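Polyhedrin (Simulium ubiquitum cypovirus, PDB 5A9A) probably serves as the occlusion-body protein of this insect virus, packing into the microcrystals called polyhedra, and binds uridine triphosphate. Local coordinates at residues Gly45-Ile50 with Pro205-Glu211; Trp64-Met70 with Leu99-Pro103. All coordinates share one frame; numbering follows the deposited sequence.

Contact 1. Residues Gly45-Ile50 with Pro205-Glu211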
loop_
_atom_site.group_PDB
_atom_site.type_symbol
_atom_site.label_atom_id
_atom_site.label_comp_id
_atom_site.label_asym_id
_atom_site.label_seq_id
_atom_site.Cartn_x
_atom_site.Cartn_y
_atom_site.Cartn_z
ATOM N N GLY A 45 1.955 13.630 -26.736
ATOM C CA GLY A 45 0.572 14.048 -26.873
ATOM C C GLY A 45 -0.432 13.003 -26.420
ATOM O O GLY A 45 -1.639 13.178 -26.597
ATOM N N SER A 46 0.059 11.914 -25.835
ATOM C CA SER A 46 -0.816 10.834 -25.392
ATOM C C SER A 46 -0.945 10.821 -23.874
ATOM O O SER A 46 -0.276 11.584 -23.179
ATOM C CB SER A 46 -0.302 9.484 -25.891
ATOM O OG SER A 46 -0.350 9.425 -27.306
ATOM N N TYR A 47 -1.805 9.940 -23.372
ATOM C CA TYR A 47 -2.183 9.953 -21.966
ATOM C C TYR A 47 -1.884 8.640 -21.256
ATOM O O TYR A 47 -1.857 7.575 -21.868
ATOM C CB TYR A 47 -3.679 10.256 -21.846
ATOM C CG TYR A 47 -4.095 11.506 -22.583
ATOM C CD1 TYR A 47 -4.448 11.455 -23.924
ATOM C CD2 TYR A 47 -4.123 12.737 -21.941
ATOM C CE1 TYR A 47 -4.824 12.594 -24.603
ATOM C CE2 TYR A 47 -4.495 13.880 -22.613
ATOM C CZ TYR A 47 -4.846 13.804 -23.944
ATOM O OH TYR A 47 -5.217 14.945 -24.620
ATOM N N ARG A 48 -1.661 8.737 -19.950
ATOM C CA ARG A 48 -1.602 7.571 -19.084
ATOM C C ARG A 48 -2.584 7.799 -17.945
ATOM O O ARG A 48 -2.452 8.765 -17.194
ATOM C CB ARG A 48 -0.190 7.365 -18.539
ATOM C CG ARG A 48 -0.015 6.074 -17.760
ATOM C CD ARG A 48 1.420 5.901 -17.288
ATOM N NE ARG A 48 1.831 6.975 -16.387
ATOM C CZ ARG A 48 2.314 6.793 -15.160
ATOM N NH1 ARG A 48 2.484 5.569 -14.672
ATOM N NH2 ARG A 48 2.655 7.843 -14.425
ATOM N N LEU A 49 -3.569 6.915 -17.829
ATOM C CA LEU A 49 -4.670 7.112 -16.894
ATOM C C LEU A 49 -4.662 6.062 -15.793
ATOM O O LEU A 49 -4.626 4.861 -16.063
ATOM C CB LEU A 49 -6.004 7.077 -17.647
ATOM C CG LEU A 49 -7.263 7.432 -16.850
ATOM C CD1 LEU A 49 -8.337 7.974 -17.779
ATOM C CD2 LEU A 49 -7.781 6.234 -16.068
ATOM N N ILE A 50 -4.699 6.520 -14.547
ATOM C CA ILE A 50 -4.738 5.614 -13.406
ATOM C C ILE A 50 -6.063 5.750 -12.670
ATOM O O ILE A 50 -6.400 6.815 -12.154
ATOM C CB ILE A 50 -3.572 5.861 -12.439
ATOM C CG1 ILE A 50 -2.241 5.788 -13.195
ATOM C CG2 ILE A 50 -3.593 4.841 -11.312
ATOM C CD1 ILE A 50 -1.814 7.104 -13.812
ATOM N N PRO A 205 -2.094 1.338 -14.791
ATOM C CA PRO A 205 -2.200 2.493 -15.687
ATOM C C PRO A 205 -2.627 2.100 -17.096
ATOM O O PRO A 205 -2.143 1.104 -17.635
ATOM C CB PRO A 205 -0.776 3.060 -15.697
ATOM C CG PRO A 205 -0.191 2.628 -14.404
ATOM C CD PRO A 205 -0.776 1.268 -14.137
ATOM N N LEU A 206 -3.529 2.881 -17.677
ATOM C CA LEU A 206 -3.969 2.662 -19.051
ATOM C C LEU A 206 -3.320 3.677 -19.974
ATOM O O LEU A 206 -3.094 4.823 -19.589
ATOM C CB LEU A 206 -5.488 2.782 -19.157
ATOM C CG LEU A 206 -6.308 1.673 -18.499
ATOM C CD1 LEU A 206 -7.766 2.090 -18.392
ATOM C CD2 LEU A 206 -6.171 0.374 -19.278
ATOM N N TYR A 207 -3.026 3.251 -21.197
ATOM C CA TYR A 207 -2.423 4.133 -22.184
ATOM C C TYR A 207 -3.419 4.462 -23.287
ATOM O O TYR A 207 -3.905 3.575 -23.989
ATOM C CB TYR A 207 -1.155 3.495 -22.754
ATOM C CG TYR A 207 -0.077 3.325 -21.712
ATOM C CD1 TYR A 207 -0.025 2.185 -20.919
ATOM C CD2 TYR A 207 0.878 4.311 -21.505
ATOM C CE1 TYR A 207 0.953 2.030 -19.953
ATOM C CE2 TYR A 207 1.857 4.166 -20.544
ATOM C CZ TYR A 207 1.893 3.024 -19.771
ATOM O OH TYR A 207 2.871 2.880 -18.815
ATOM N N LEU A 208 -3.727 5.748 -23.418
ATOM C CA LEU A 208 -4.697 6.221 -24.396
ATOM C C LEU A 208 -4.000 7.143 -25.396
ATOM O O LEU A 208 -3.347 8.112 -25.009
ATOM C CB LEU A 208 -5.851 6.950 -23.695
ATOM C CG LEU A 208 -6.639 6.144 -22.652
ATOM C CD1 LEU A 208 -5.969 6.183 -21.284
ATOM C CD2 LEU A 208 -8.068 6.657 -22.542
ATOM N N ASP A 209 -4.143 6.834 -26.682
ATOM C CA ASP A 209 -3.376 7.507 -27.730
ATOM C C ASP A 209 -3.673 9.000 -27.861
ATOM O O ASP A 209 -2.759 9.810 -28.025
ATOM C CB ASP A 209 -3.631 6.847 -29.085
ATOM C CG ASP A 209 -3.010 5.471 -29.195
ATOM O OD1 ASP A 209 -2.230 5.087 -28.298
ATOM O OD2 ASP A 209 -3.295 4.781 -30.194
ATOM N N ASN A 210 -4.951 9.359 -27.802
ATOM C CA ASN A 210 -5.371 10.719 -28.118
ATOM C C ASN A 210 -6.585 11.141 -27.298
ATOM O O ASN A 210 -7.159 10.337 -26.566
ATOM C CB ASN A 210 -5.685 10.827 -29.609
ATOM C CG ASN A 210 -6.829 9.928 -30.025
ATOM O OD1 ASN A 210 -7.995 10.264 -29.825
ATOM N ND2 ASN A 210 -6.501 8.776 -30.606
ATOM N N GLU A 211 -6.983 12.403 -27.425
ATOM C CA GLU A 211 -8.043 12.935 -26.572
ATOM C C GLU A 211 -9.423 12.403 -26.947
ATOM O O GLU A 211 -10.321 12.360 -26.109
ATOM C CB GLU A 211 -8.053 14.464 -26.586
ATOM C CG GLU A 211 -9.015 15.044 -25.560
ATOM C CD GLU A 211 -8.919 16.553 -25.429
ATOM O OE1 GLU A 211 -8.478 17.215 -26.391
ATOM O OE2 GLU A 211 -9.284 17.072 -24.354
HETATM O O HOH W 1 2.714 2.885 -16.368
#

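Contact 2. Residues Trp64-Met70 with Leu99-Pro103. With UTP (uridine 5'-triphosphate), chain B.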
loop_
_atom_site.group_PDB
_atom_site.type_symbol
_atom_site.label_atom_id
_atom_site.label_comp_id
_atom_site.label_asym_id
_atom_site.label_seq_id
_atom_site.Cartn_x
_atom_site.Cartn_y
_atom_site.Cartn_z
ATOM N N TRP A 64 8.527 10.455 -7.620
ATOM C CA TRP A 64 9.048 10.994 -8.870
ATOM C C TRP A 64 9.059 9.935 -9.971
ATOM O O TRP A 64 8.611 10.186 -11.088
ATOM C CB TRP A 64 10.455 11.562 -8.691
ATOM C CG TRP A 64 10.971 12.159 -9.956
ATOM C CD1 TRP A 64 10.820 13.447 -10.372
ATOM C CD2 TRP A 64 11.692 11.484 -10.992
ATOM N NE1 TRP A 64 11.408 13.620 -11.599
ATOM C CE2 TRP A 64 11.952 12.429 -12.002
ATOM C CE3 TRP A 64 12.146 10.173 -11.161
ATOM C CZ2 TRP A 64 12.645 12.106 -13.166
ATOM C CZ3 TRP A 64 12.840 9.854 -12.316
ATOM C CH2 TRP A 64 13.084 10.818 -13.301
ATOM N N ARG A 65 9.570 8.752 -9.648
ATOM C CA ARG A 65 9.674 7.669 -10.619
ATOM C C ARG A 65 8.301 7.270 -11.150
ATOM O O ARG A 65 8.159 6.925 -12.322
ATOM C CB ARG A 65 10.349 6.456 -9.979
ATOM C CG ARG A 65 10.811 5.400 -10.971
ATOM C CD ARG A 65 12.000 5.887 -11.789
ATOM N NE ARG A 65 12.521 4.834 -12.658
ATOM C CZ ARG A 65 13.762 4.356 -12.617
ATOM N NH1 ARG A 65 14.652 4.847 -11.765
ATOM N NH2 ARG A 65 14.122 3.391 -13.453
ATOM N N ASP A 66 7.293 7.322 -10.282
ATOM C CA ASP A 66 5.934 6.939 -10.655
ATOM C C ASP A 66 5.337 7.862 -11.711
ATOM O O ASP A 66 4.314 7.538 -12.312
ATOM C CB ASP A 66 5.027 6.943 -9.419
ATOM C CG ASP A 66 5.389 5.850 -8.424
ATOM O OD1 ASP A 66 5.892 4.796 -8.859
ATOM O OD2 ASP A 66 5.167 6.043 -7.209
ATOM N N MET A 67 5.972 9.009 -11.935
ATOM C CA MET A 67 5.448 10.000 -12.868
ATOM C C MET A 67 5.708 9.601 -14.316
ATOM O O MET A 67 4.999 10.041 -15.222
ATOM C CB MET A 67 6.086 11.372 -12.608
ATOM C CG MET A 67 5.873 11.926 -11.201
ATOM S SD MET A 67 4.194 12.509 -10.867
ATOM C CE MET A 67 4.172 14.062 -11.765
ATOM N N LEU A 68 6.723 8.768 -14.533
ATOM C CA LEU A 68 7.196 8.487 -15.885
ATOM C C LEU A 68 6.211 7.660 -16.714
ATOM O O LEU A 68 5.404 6.895 -16.184
ATOM C CB LEU A 68 8.560 7.797 -15.849
ATOM C CG LEU A 68 9.660 8.549 -15.097
ATOM C CD1 LEU A 68 10.995 7.846 -15.281
ATOM C CD2 LEU A 68 9.754 9.998 -15.556
ATOM N N TYR A 69 6.314 7.829 -18.028
ATOM C CA TYR A 69 5.390 7.248 -18.992
ATOM C C TYR A 69 5.325 5.720 -18.934
ATOM O O TYR A 69 4.244 5.145 -18.796
ATOM C CB TYR A 69 5.805 7.696 -20.395
ATOM C CG TYR A 69 4.811 7.377 -21.486
ATOM C CD1 TYR A 69 3.495 7.811 -21.405
ATOM C CD2 TYR A 69 5.196 6.662 -22.611
ATOM C CE1 TYR A 69 2.590 7.534 -22.411
ATOM C CE2 TYR A 69 4.297 6.375 -23.618
ATOM C CZ TYR A 69 2.996 6.817 -23.515
ATOM O OH TYR A 69 2.097 6.534 -24.516
ATOM N N MET A 70 6.476 5.064 -19.044
ATOM C CA MET A 70 6.511 3.605 -19.096
ATOM C C MET A 70 7.630 3.023 -18.238
ATOM O O MET A 70 7.397 2.129 -17.425
ATOM C CB MET A 70 6.660 3.133 -20.543
ATOM C CG MET A 70 5.439 3.426 -21.394
ATOM S SD MET A 70 5.322 2.381 -22.857
ATOM C CE MET A 70 3.545 2.344 -23.076
ATOM N N LEU A 99 13.579 14.598 -19.701
ATOM C CA LEU A 99 13.254 13.271 -20.198
ATOM C C LEU A 99 12.066 13.353 -21.149
ATOM O O LEU A 99 11.107 14.082 -20.895
ATOM C CB LEU A 99 12.887 12.331 -19.047
ATOM C CG LEU A 99 13.986 11.813 -18.118
ATOM C CD1 LEU A 99 13.369 10.873 -17.092
ATOM C CD2 LEU A 99 15.086 11.106 -18.890
ATOM N N PHE A 100 12.137 12.608 -22.246
ATOM C CA PHE A 100 10.990 12.437 -23.126
ATOM C C PHE A 100 9.778 11.925 -22.345
ATOM O O PHE A 100 8.641 12.277 -22.658
ATOM C CB PHE A 100 11.324 11.447 -24.248
ATOM C CG PHE A 100 12.230 12.006 -25.313
ATOM C CD1 PHE A 100 12.293 13.368 -25.562
ATOM C CD2 PHE A 100 13.014 11.157 -26.076
ATOM C CE1 PHE A 100 13.127 13.871 -26.547
ATOM C CE2 PHE A 100 13.849 11.655 -27.064
ATOM C CZ PHE A 100 13.905 13.012 -27.298
ATOM N N GLU A 101 10.020 11.104 -21.325
ATOM C CA GLU A 101 8.938 10.377 -20.660
ATOM C C GLU A 101 8.395 11.011 -19.379
ATOM O O GLU A 101 7.576 10.399 -18.687
ATOM C CB GLU A 101 9.372 8.946 -20.339
ATOM C CG GLU A 101 9.465 8.040 -21.552
ATOM C CD GLU A 101 9.359 6.572 -21.185
ATOM O OE1 GLU A 101 9.003 6.271 -20.025
ATOM O OE2 GLU A 101 9.631 5.719 -22.056
ATOM N N TYR A 102 8.840 12.214 -19.042
ATOM C CA TYR A 102 8.258 12.902 -17.898
ATOM C C TYR A 102 7.089 13.755 -18.385
ATOM O O TYR A 102 7.208 14.461 -19.383
ATOM C CB TYR A 102 9.292 13.759 -17.167
ATOM C CG TYR A 102 8.753 14.363 -15.891
ATOM C CD1 TYR A 102 7.980 15.513 -15.919
ATOM C CD2 TYR A 102 9.005 13.774 -14.659
ATOM C CE1 TYR A 102 7.474 16.061 -14.765
ATOM C CE2 TYR A 102 8.506 14.319 -13.493
ATOM C CZ TYR A 102 7.739 15.464 -13.555
ATOM O OH TYR A 102 7.234 16.021 -12.407
ATOM N N PRO A 103 5.947 13.684 -17.684
ATOM C CA PRO A 103 4.719 14.319 -18.180
ATOM C C PRO A 103 4.786 15.843 -18.209
ATOM O O PRO A 103 5.628 16.444 -17.545
ATOM C CB PRO A 103 3.657 13.848 -17.180
ATOM C CG PRO A 103 4.412 13.593 -15.928
ATOM C CD PRO A 103 5.748 13.059 -16.365
HETATM P PA UTP B . 19.939 8.072 -28.182
HETATM O O1A UTP B . 20.424 9.500 -28.155
HETATM O O2A UTP B . 19.036 7.597 -29.294
HETATM O O3A UTP B . 21.215 7.092 -28.107
HETATM O "O5'" UTP B . 19.185 7.774 -26.795
HETATM P PB UTP B . 22.542 7.481 -27.281
HETATM O O1B UTP B . 23.257 6.197 -26.947
HETATM O O2B UTP B . 23.260 8.574 -28.031
HETATM O O3B UTP B . 21.986 8.095 -25.900
HETATM P PG UTP B . 22.738 9.312 -25.159
HETATM O O1G UTP B . 24.039 9.439 -25.911
HETATM O O2G UTP B . 22.884 8.852 -23.733
HETATM O O3G UTP B . 21.777 10.459 -25.345
HETATM C "C5'" UTP B . 17.777 7.552 -26.758
HETATM C "C4'" UTP B . 17.059 8.872 -26.513
HETATM O "O4'" UTP B . 15.830 8.683 -25.807
HETATM C "C1'" UTP B . 15.548 9.882 -25.085
HETATM C "C2'" UTP B . 16.899 10.463 -24.696
HETATM O "O2'" UTP B . 16.924 11.888 -24.824
HETATM C "C3'" UTP B . 17.883 9.830 -25.667
HETATM O "O3'" UTP B . 18.485 10.826 -26.493
HETATM N N1 UTP B . 14.676 9.616 -23.939
HETATM C C6 UTP B . 13.969 8.484 -23.890
HETATM C C2 UTP B . 14.553 10.561 -22.901
HETATM O O2 UTP B . 15.204 11.620 -22.947
HETATM N N3 UTP B . 13.746 10.325 -21.863
HETATM C C4 UTP B . 13.033 9.194 -21.794
HETATM O O4 UTP B . 12.280 8.987 -20.818
HETATM C C5 UTP B . 13.130 8.249 -22.808
#

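Contact 1. Residues Gly45-Ile50 with Pro205-Glu211
Arg-48 and Tyr-207 face each other as a non-hydrogen-bonded antiparallel pair, their side chains lying side by side and pointing the same way. Arg-48 holds CG anti to the backbone N (chi1 -173°), which sets CG over one face of the tyrosine ring, with CD beside CE2 and OH. CG stands 4.3 Å from the centroid of the Tyr-207 ring in a CH-pi contact, and also touches CB of Pro-205 at 3.7 Å. On either side along the strands come hydrogen-bonded pairs: Tyr-47 N meets Leu-208 O at 2.9 Å, and Leu-49 N meets Leu-206 O at 2.8 Å, each bond answered by its reverse partner. On the sheet face of these two pairs, Leu-49 CB packs against Leu-208 CD1 at 3.7 Å. Leucines suit this face because a helix packs on it: Leu-214 and Tyr-217 of helix 211-221 pack on Leu-49, and Tyr-217 also reaches Leu-206. The Tyr-47 ring turns its edge to the backbone at Asn-210 and Glu-211, with OH 3.5 Å from Glu-211 CB. Further out, the guanidinium bonds to Tyr-42 OH and Asp-66 O, while a water links NH1 to Tyr-207 OH, which in turn donates to Tyr-69 O. Strand 201-208 is thus joined to its sheet with Leu-49 and Leu-206 toward the helix and, on the opposite face, an arginine offering methylenes to a ring and its charged end to neighbouring loops.

Contact 2. Residues Trp64-Met70 with Leu99-Pro103
Glu-101 reaches from the UTP pocket to the backbone of Tyr-69 and Met-70. Its CB lies 3.8 Å from Tyr-69 CB. Both CB and CG come implausibly close to UTP O4, so the exact fit of the base is doubtful. The extended chain then carries CD to the edge of the Tyr-69 ring, near its plane. At the tip, OE1 accepts from Met-70 N at 3.0 Å, the donor standing 46° out of the carboxylate plane, and from Asp-71 N as well, so one oxygen serves two amides. The main chain adds its own bond: Tyr-69 N donates to Glu-101 O at 2.9 Å. A glutamate suits this place because its chain is long enough to carry a carboxylate oxygen to the amides of Met-70 and Asp-71.

Behind it the contact is apolar. The Tyr-102 ring lies nearly parallel to the five-membered ring of Trp-64 but slid apart, with Trp-64 NE1 3.5 Å from Tyr-102 CE2; the polar ends of this pair bond to Gln-167 O and Glu-169 O. Leu-68 CD2 fits 4.0 Å from Leu-99 CD1, and the same Leu-99 methyl lies 3.8 Å from Trp-64 CH2. Met-67 CB packs between Tyr-102 CE2 and Pro-103 CD. The turn Leu-99 to Tyr-102, whose Glu-101 N bonds weakly to UTP O4, is therefore held by two hydrogen bonds to the backbone of Tyr-69 and Met-70 and by apolar packing, which probably helps fix the base-binding edge of the pocket.

How the contacts relate
Contact 1 is regular strand pairing at one border of the six-stranded sheet and is partly buried; contact 2 joins two irregular loops, one before and one after helix 76-87, and most of its residues are buried even though its centre lies farther from the middle of the chain. Both are touched by neighbouring subunits. Paired main-chain bonds do the joining in the first, whereas the second relies mostly on a carboxylate, aromatic rings and aliphatic side chains, and reaches the nucleotide. Along the chain, contact 2 is nested within the loop closed by contact 1. The two adjoin through the polar ends of Arg-48 and Tyr-207, which link the sheet border to segment 64-70.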